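Local coordinates for protein arylesterase (PDB 3DCI) that probably hydrolyses ester bonds as an arylesterase of the SGNH (GDSL-like) hydrolase family and carries a bound zinc ion, at residues T25-G30 with M100-V105; A57-K62 with P225-L230. One frame throughout, in Å; residues are numbered along the deposited sequence.

Contact 1 (T25-G30 with M100-V105); sequences TVLAFG and MPLDLV
T25, V26 and L27 of the strand 24-30 meet L102 to V105, where the chain enters the strand 104-108. The two strands are parallel neighbours in the sheet of an SGNH-hydrolase alpha/beta fold. Strand 24-30 also bonds to strand 63-69 on its other edge, through V26 and A28.

Backbone bonds set the pairing. V26 pairs with L104, and L27 with V105. L27 N gives a nearly straight bond to L104 O at 2.9 Å (165°). T25 O is gripped twice. T25 O takes D103 N at 2.9 Å and L104 N at a longer 3.3 Å. The first donor is tilted 20° from the carbonyl plane and the second lies in it. V26 CA adds a CH...O contact to L104 O.

Side-chain bonds finish the strand entry. D103 turns its carboxylate back to the start of the other strand. D103 OD2 accepts T25 N at 2.7 Å with its anti lone pair. D103 thus holds T25 at both backbone ends, its N on T25 O and its OD2 on T25 N. T25 OG1 stands between its own N and carbonyl carbon (chi1 59°), and from there it donates to P101 O on a lone pair in the carbonyl plane. The peptide before P101 is cis, just after the helix 88-99 ends. At this turn M100 O also accepts a bond from W35 of the second subunit.

Apolar contacts lie on both faces. On one face V26 CG2 rests on L104 CB, with V65 beside V26. On the other, L27 packs against L92 and A95 of helix 88-99, and L27 CD2 meets V105 CG1. Both methyls of L102 touch L27 CB, L102 CD1 and CD2 each 4.0 Å from it.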
loop_
_atom_site.group_PDB
_atom_site.type_symbol
_atom_site.label_atom_id
_atom_site.label_comp_id
_atom_site.label_asym_id
_atom_site.label_seq_id
_atom_site.Cartn_x
_atom_site.Cartn_y
_atom_site.Cartn_z
ATOM N N THR A 25 -8.392 22.090 22.974
ATOM C CA THR A 25 -8.686 21.595 21.644
ATOM C C THR A 25 -8.976 20.091 21.683
ATOM O O THR A 25 -8.297 19.331 22.371
ATOM C CB THR A 25 -7.545 21.871 20.678
ATOM O OG1 THR A 25 -6.347 21.249 21.176
ATOM C CG2 THR A 25 -7.350 23.400 20.493
ATOM N N VAL A 26 -9.974 19.701 20.898
ATOM C CA VAL A 26 -10.555 18.394 20.933
ATOM C C VAL A 26 -10.682 17.877 19.526
ATOM O O VAL A 26 -11.174 18.578 18.656
ATOM C CB VAL A 26 -11.962 18.433 21.582
ATOM C CG1 VAL A 26 -12.633 17.061 21.551
ATOM C CG2 VAL A 26 -11.865 18.952 23.030
ATOM N N LEU A 27 -10.209 16.657 19.304
ATOM C CA LEU A 27 -10.425 15.971 18.033
ATOM C C LEU A 27 -11.607 15.024 18.174
ATOM O O LEU A 27 -11.641 14.186 19.074
ATOM C CB LEU A 27 -9.163 15.216 17.606
ATOM C CG LEU A 27 -9.268 14.298 16.387
ATOM C CD1 LEU A 27 -9.577 15.115 15.122
ATOM C CD2 LEU A 27 -7.973 13.484 16.232
ATOM N N ALA A 28 -12.587 15.185 17.298
ATOM C CA ALA A 28 -13.787 14.343 17.259
ATOM C C ALA A 28 -13.691 13.413 16.062
ATOM O O ALA A 28 -14.057 13.774 14.939
ATOM C CB ALA A 28 -15.044 15.187 17.180
ATOM N N PHE A 29 -13.250 12.191 16.321
ATOM C CA PHE A 29 -12.849 11.253 15.284
ATOM C C PHE A 29 -13.851 10.107 15.171
ATOM O O PHE A 29 -14.074 9.370 16.127
ATOM C CB PHE A 29 -11.434 10.716 15.633
ATOM C CG PHE A 29 -10.761 9.979 14.493
ATOM C CD1 PHE A 29 -10.211 10.687 13.415
ATOM C CD2 PHE A 29 -10.643 8.596 14.508
ATOM C CE1 PHE A 29 -9.611 10.047 12.367
ATOM C CE2 PHE A 29 -10.016 7.926 13.468
ATOM C CZ PHE A 29 -9.499 8.644 12.384
ATOM N N GLY A 30 -14.452 9.934 13.998
ATOM C CA GLY A 30 -15.475 8.912 13.846
ATOM C C GLY A 30 -15.823 8.577 12.425
ATOM O O GLY A 30 -15.063 8.842 11.514
HETATM N N MSE A 100 -2.629 18.658 16.206
HETATM C CA MSE A 100 -1.769 18.834 17.376
HETATM C C MSE A 100 -1.285 20.280 17.521
HETATM O O MSE A 100 -1.103 20.971 16.526
HETATM C CB MSE A 100 -0.554 17.921 17.300
HETATM C CG MSE A 100 0.423 18.250 16.186
HETATM SE SE MSE A 100 1.779 16.869 16.078
HETATM C CE MSE A 100 2.834 17.528 14.585
ATOM N N PRO A 101 -1.049 20.732 18.755
ATOM C CA PRO A 101 -1.299 20.034 20.008
ATOM C C PRO A 101 -2.789 19.929 20.387
ATOM O O PRO A 101 -3.555 20.881 20.257
ATOM C CB PRO A 101 -0.506 20.852 21.030
ATOM C CG PRO A 101 -0.565 22.244 20.526
ATOM C CD PRO A 101 -0.412 22.043 18.988
ATOM N N LEU A 102 -3.169 18.758 20.867
ATOM C CA LEU A 102 -4.545 18.432 21.198
ATOM C C LEU A 102 -4.631 18.119 22.695
ATOM O O LEU A 102 -3.751 17.471 23.258
ATOM C CB LEU A 102 -4.976 17.216 20.409
ATOM C CG LEU A 102 -5.368 17.461 18.960
ATOM C CD1 LEU A 102 -5.268 16.140 18.205
ATOM C CD2 LEU A 102 -6.778 18.117 18.903
ATOM N N ASP A 103 -5.712 18.540 23.335
ATOM C CA ASP A 103 -5.886 18.213 24.743
ATOM C C ASP A 103 -6.637 16.898 24.927
ATOM O O ASP A 103 -6.433 16.205 25.916
ATOM C CB ASP A 103 -6.601 19.343 25.439
ATOM C CG ASP A 103 -5.846 20.626 25.351
ATOM O OD1 ASP A 103 -4.782 20.706 25.977
ATOM O OD2 ASP A 103 -6.315 21.551 24.665
ATOM N N LEU A 104 -7.516 16.581 23.974
ATOM C CA LEU A 104 -8.378 15.411 24.038
ATOM C C LEU A 104 -8.688 14.876 22.639
ATOM O O LEU A 104 -8.960 15.629 21.721
ATOM C CB LEU A 104 -9.695 15.748 24.743
ATOM C CG LEU A 104 -10.820 14.687 24.852
ATOM C CD1 LEU A 104 -10.390 13.512 25.743
ATOM C CD2 LEU A 104 -12.109 15.339 25.417
ATOM N N VAL A 105 -8.651 13.563 22.513
ATOM C CA VAL A 105 -9.141 12.887 21.357
ATOM C C VAL A 105 -10.367 12.093 21.794
ATOM O O VAL A 105 -10.326 11.365 22.796
ATOM C CB VAL A 105 -8.076 11.924 20.747
ATOM C CG1 VAL A 105 -8.680 11.064 19.605
ATOM C CG2 VAL A 105 -6.821 12.711 20.322
#

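Contact 2 (A57-K62 with P225-L230); sequences AELAGK and PVRDIL. With ZN (zinc ion), chain D.
L59 lies in the C-terminal end region of helix 51-59, and R227 on the last turn of helix 212-229; their CA atoms are 7.8 Å apart. In this SGNH-hydrolase alpha/beta fold the two helix ends pack side by side against the same face of the parallel sheet. A type I' turn from L59 to K62 follows the first helix and leads into strand 63-69. K62 N bonds to L59 O across it. On the other segment L230 N bonds to V226 O.

The two methyls of L59 take different partners. L59 CD1 meets V226 CG1 at 3.7 Å, the two side chains crossing at about a right angle. L59 CD2 lies 3.8 Å from R227 CG and over one face of the guanidinium. The R227 chain is extended from CG to NE and runs past L59 in the opposite direction. R227 NH2 reaches E58 O in a weak bond of 3.3 Å (133°), near the guanidinium plane.

The aliphatic part of K62 runs alongside L230, with K62 CE 4.0 Å from L230 CB. D228 points away from this interface. D228 OD2 binds the zinc ion at 2.1 Å, together with H192.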
loop_
_atom_site.group_PDB
_atom_site.type_symbol
_atom_site.label_atom_id
_atom_site.label_comp_id
_atom_site.label_asym_id
_atom_site.label_seq_id
_atom_site.Cartn_x
_atom_site.Cartn_y
_atom_site.Cartn_z
ATOM N N ALA A 57 -20.566 23.837 20.945
ATOM C CA ALA A 57 -21.534 24.849 21.412
ATOM C C ALA A 57 -21.857 24.677 22.907
ATOM O O ALA A 57 -21.945 25.649 23.642
ATOM C CB ALA A 57 -22.812 24.778 20.582
ATOM N N GLU A 58 -21.999 23.433 23.353
ATOM C CA GLU A 58 -22.260 23.141 24.761
ATOM C C GLU A 58 -21.126 23.564 25.667
ATOM O O GLU A 58 -21.364 24.029 26.772
ATOM C CB GLU A 58 -22.485 21.652 24.983
ATOM C CG GLU A 58 -23.660 21.065 24.239
ATOM C CD GLU A 58 -24.961 21.683 24.590
ATOM O OE1 GLU A 58 -25.141 22.022 25.783
ATOM O OE2 GLU A 58 -25.802 21.835 23.662
ATOM N N LEU A 59 -19.892 23.398 25.209
ATOM C CA LEU A 59 -18.728 23.760 26.008
ATOM C C LEU A 59 -18.510 25.267 26.037
ATOM O O LEU A 59 -17.667 25.767 26.775
ATOM C CB LEU A 59 -17.485 23.027 25.495
ATOM C CG LEU A 59 -17.563 21.509 25.710
ATOM C CD1 LEU A 59 -16.447 20.761 24.971
ATOM C CD2 LEU A 59 -17.561 21.178 27.192
ATOM N N ALA A 60 -19.241 25.983 25.196
ATOM C CA ALA A 60 -19.448 27.415 25.357
ATOM C C ALA A 60 -18.141 28.222 25.439
ATOM O O ALA A 60 -17.976 29.054 26.324
ATOM C CB ALA A 60 -20.309 27.661 26.594
ATOM N N GLY A 61 -17.215 27.963 24.519
ATOM C CA GLY A 61 -15.975 28.747 24.424
ATOM C C GLY A 61 -14.790 28.151 25.160
ATOM O O GLY A 61 -13.670 28.616 25.011
ATOM N N LYS A 62 -15.039 27.126 25.963
ATOM C CA LYS A 62 -13.989 26.390 26.641
ATOM C C LYS A 62 -13.089 25.625 25.650
ATOM O O LYS A 62 -11.862 25.633 25.795
ATOM C CB LYS A 62 -14.609 25.396 27.636
ATOM C CG LYS A 62 -13.639 24.342 28.202
ATOM C CD LYS A 62 -14.318 23.474 29.281
ATOM C CE LYS A 62 -13.295 22.830 30.236
ATOM N NZ LYS A 62 -13.788 22.886 31.655
ATOM N N PRO A 225 -18.811 14.426 30.477
ATOM C CA PRO A 225 -17.519 13.793 30.602
ATOM C C PRO A 225 -16.389 14.674 30.059
ATOM O O PRO A 225 -15.319 14.704 30.648
ATOM C CB PRO A 225 -17.673 12.500 29.791
ATOM C CG PRO A 225 -18.844 12.724 28.912
ATOM C CD PRO A 225 -19.743 13.617 29.673
ATOM N N VAL A 226 -16.630 15.395 28.966
ATOM C CA VAL A 226 -15.573 16.211 28.347
ATOM C C VAL A 226 -15.114 17.308 29.330
ATOM O O VAL A 226 -13.915 17.548 29.459
ATOM C CB VAL A 226 -15.962 16.723 26.957
ATOM C CG1 VAL A 226 -14.945 17.718 26.448
ATOM C CG2 VAL A 226 -16.066 15.535 25.958
ATOM N N ARG A 227 -16.044 17.900 30.085
ATOM C CA ARG A 227 -15.675 18.763 31.232
ATOM C C ARG A 227 -14.897 18.058 32.361
ATOM O O ARG A 227 -13.929 18.624 32.884
ATOM C CB ARG A 227 -16.921 19.435 31.829
ATOM C CG ARG A 227 -17.581 20.456 30.923
ATOM C CD ARG A 227 -18.424 21.518 31.676
ATOM N NE ARG A 227 -19.393 22.117 30.749
ATOM C CZ ARG A 227 -20.593 21.603 30.462
ATOM N NH1 ARG A 227 -21.024 20.480 31.035
ATOM N NH2 ARG A 227 -21.376 22.224 29.594
ATOM N N ASP A 228 -15.315 16.859 32.782
ATOM C CA ASP A 228 -14.560 16.113 33.817
ATOM C C ASP A 228 -13.134 15.874 33.318
ATOM O O ASP A 228 -12.194 15.946 34.106
ATOM C CB ASP A 228 -15.221 14.750 34.225
ATOM C CG ASP A 228 -14.221 13.755 34.984
ATOM O OD1 ASP A 228 -14.285 13.594 36.197
ATOM O OD2 ASP A 228 -13.368 13.109 34.345
ATOM N N ILE A 229 -12.988 15.577 32.030
ATOM C CA ILE A 229 -11.687 15.194 31.475
ATOM C C ILE A 229 -10.769 16.413 31.307
ATOM O O ILE A 229 -9.614 16.370 31.734
ATOM C CB ILE A 229 -11.838 14.455 30.119
ATOM C CG1 ILE A 229 -12.581 13.135 30.320
ATOM C CG2 ILE A 229 -10.453 14.237 29.436
ATOM C CD1 ILE A 229 -13.107 12.481 28.986
ATOM N N LEU A 230 -11.290 17.479 30.684
ATOM C CA LEU A 230 -10.489 18.669 30.364
ATOM C C LEU A 230 -10.093 19.499 31.581
ATOM O O LEU A 230 -10.907 19.675 32.497
ATOM C CB LEU A 230 -11.223 19.560 29.368
ATOM C CG LEU A 230 -11.355 19.023 27.946
ATOM C CD1 LEU A 230 -12.185 19.984 27.118
ATOM C CD2 LEU A 230 -9.986 18.791 27.301
HETATM ZN ZN ZN D . -13.203 11.078 34.860
#

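Contact 1 is buried in the sheet, whereas contact 2 is partly buried and lies nearer the surface, its centre about 17 Å from the centre of the chain, against about 12 Å for contact 1. Contact 1 joins two neighbouring strands, mainly by backbone and short polar bonds. Contact 2 joins two helix ends by apolar packing and one weak bond. They meet on the L104 face: L104 CD2 touches V226 CG1 and L104 CD1 touches I229 CG2, both at 3.8 Å. L230 CD2 also packs on D103 CB. Helix 212-229 packs on the L104 side of strand 104-108 and carries a zinc ligand, D228. K62 bonds to K24 through the backbone, next to T25 of contact 1.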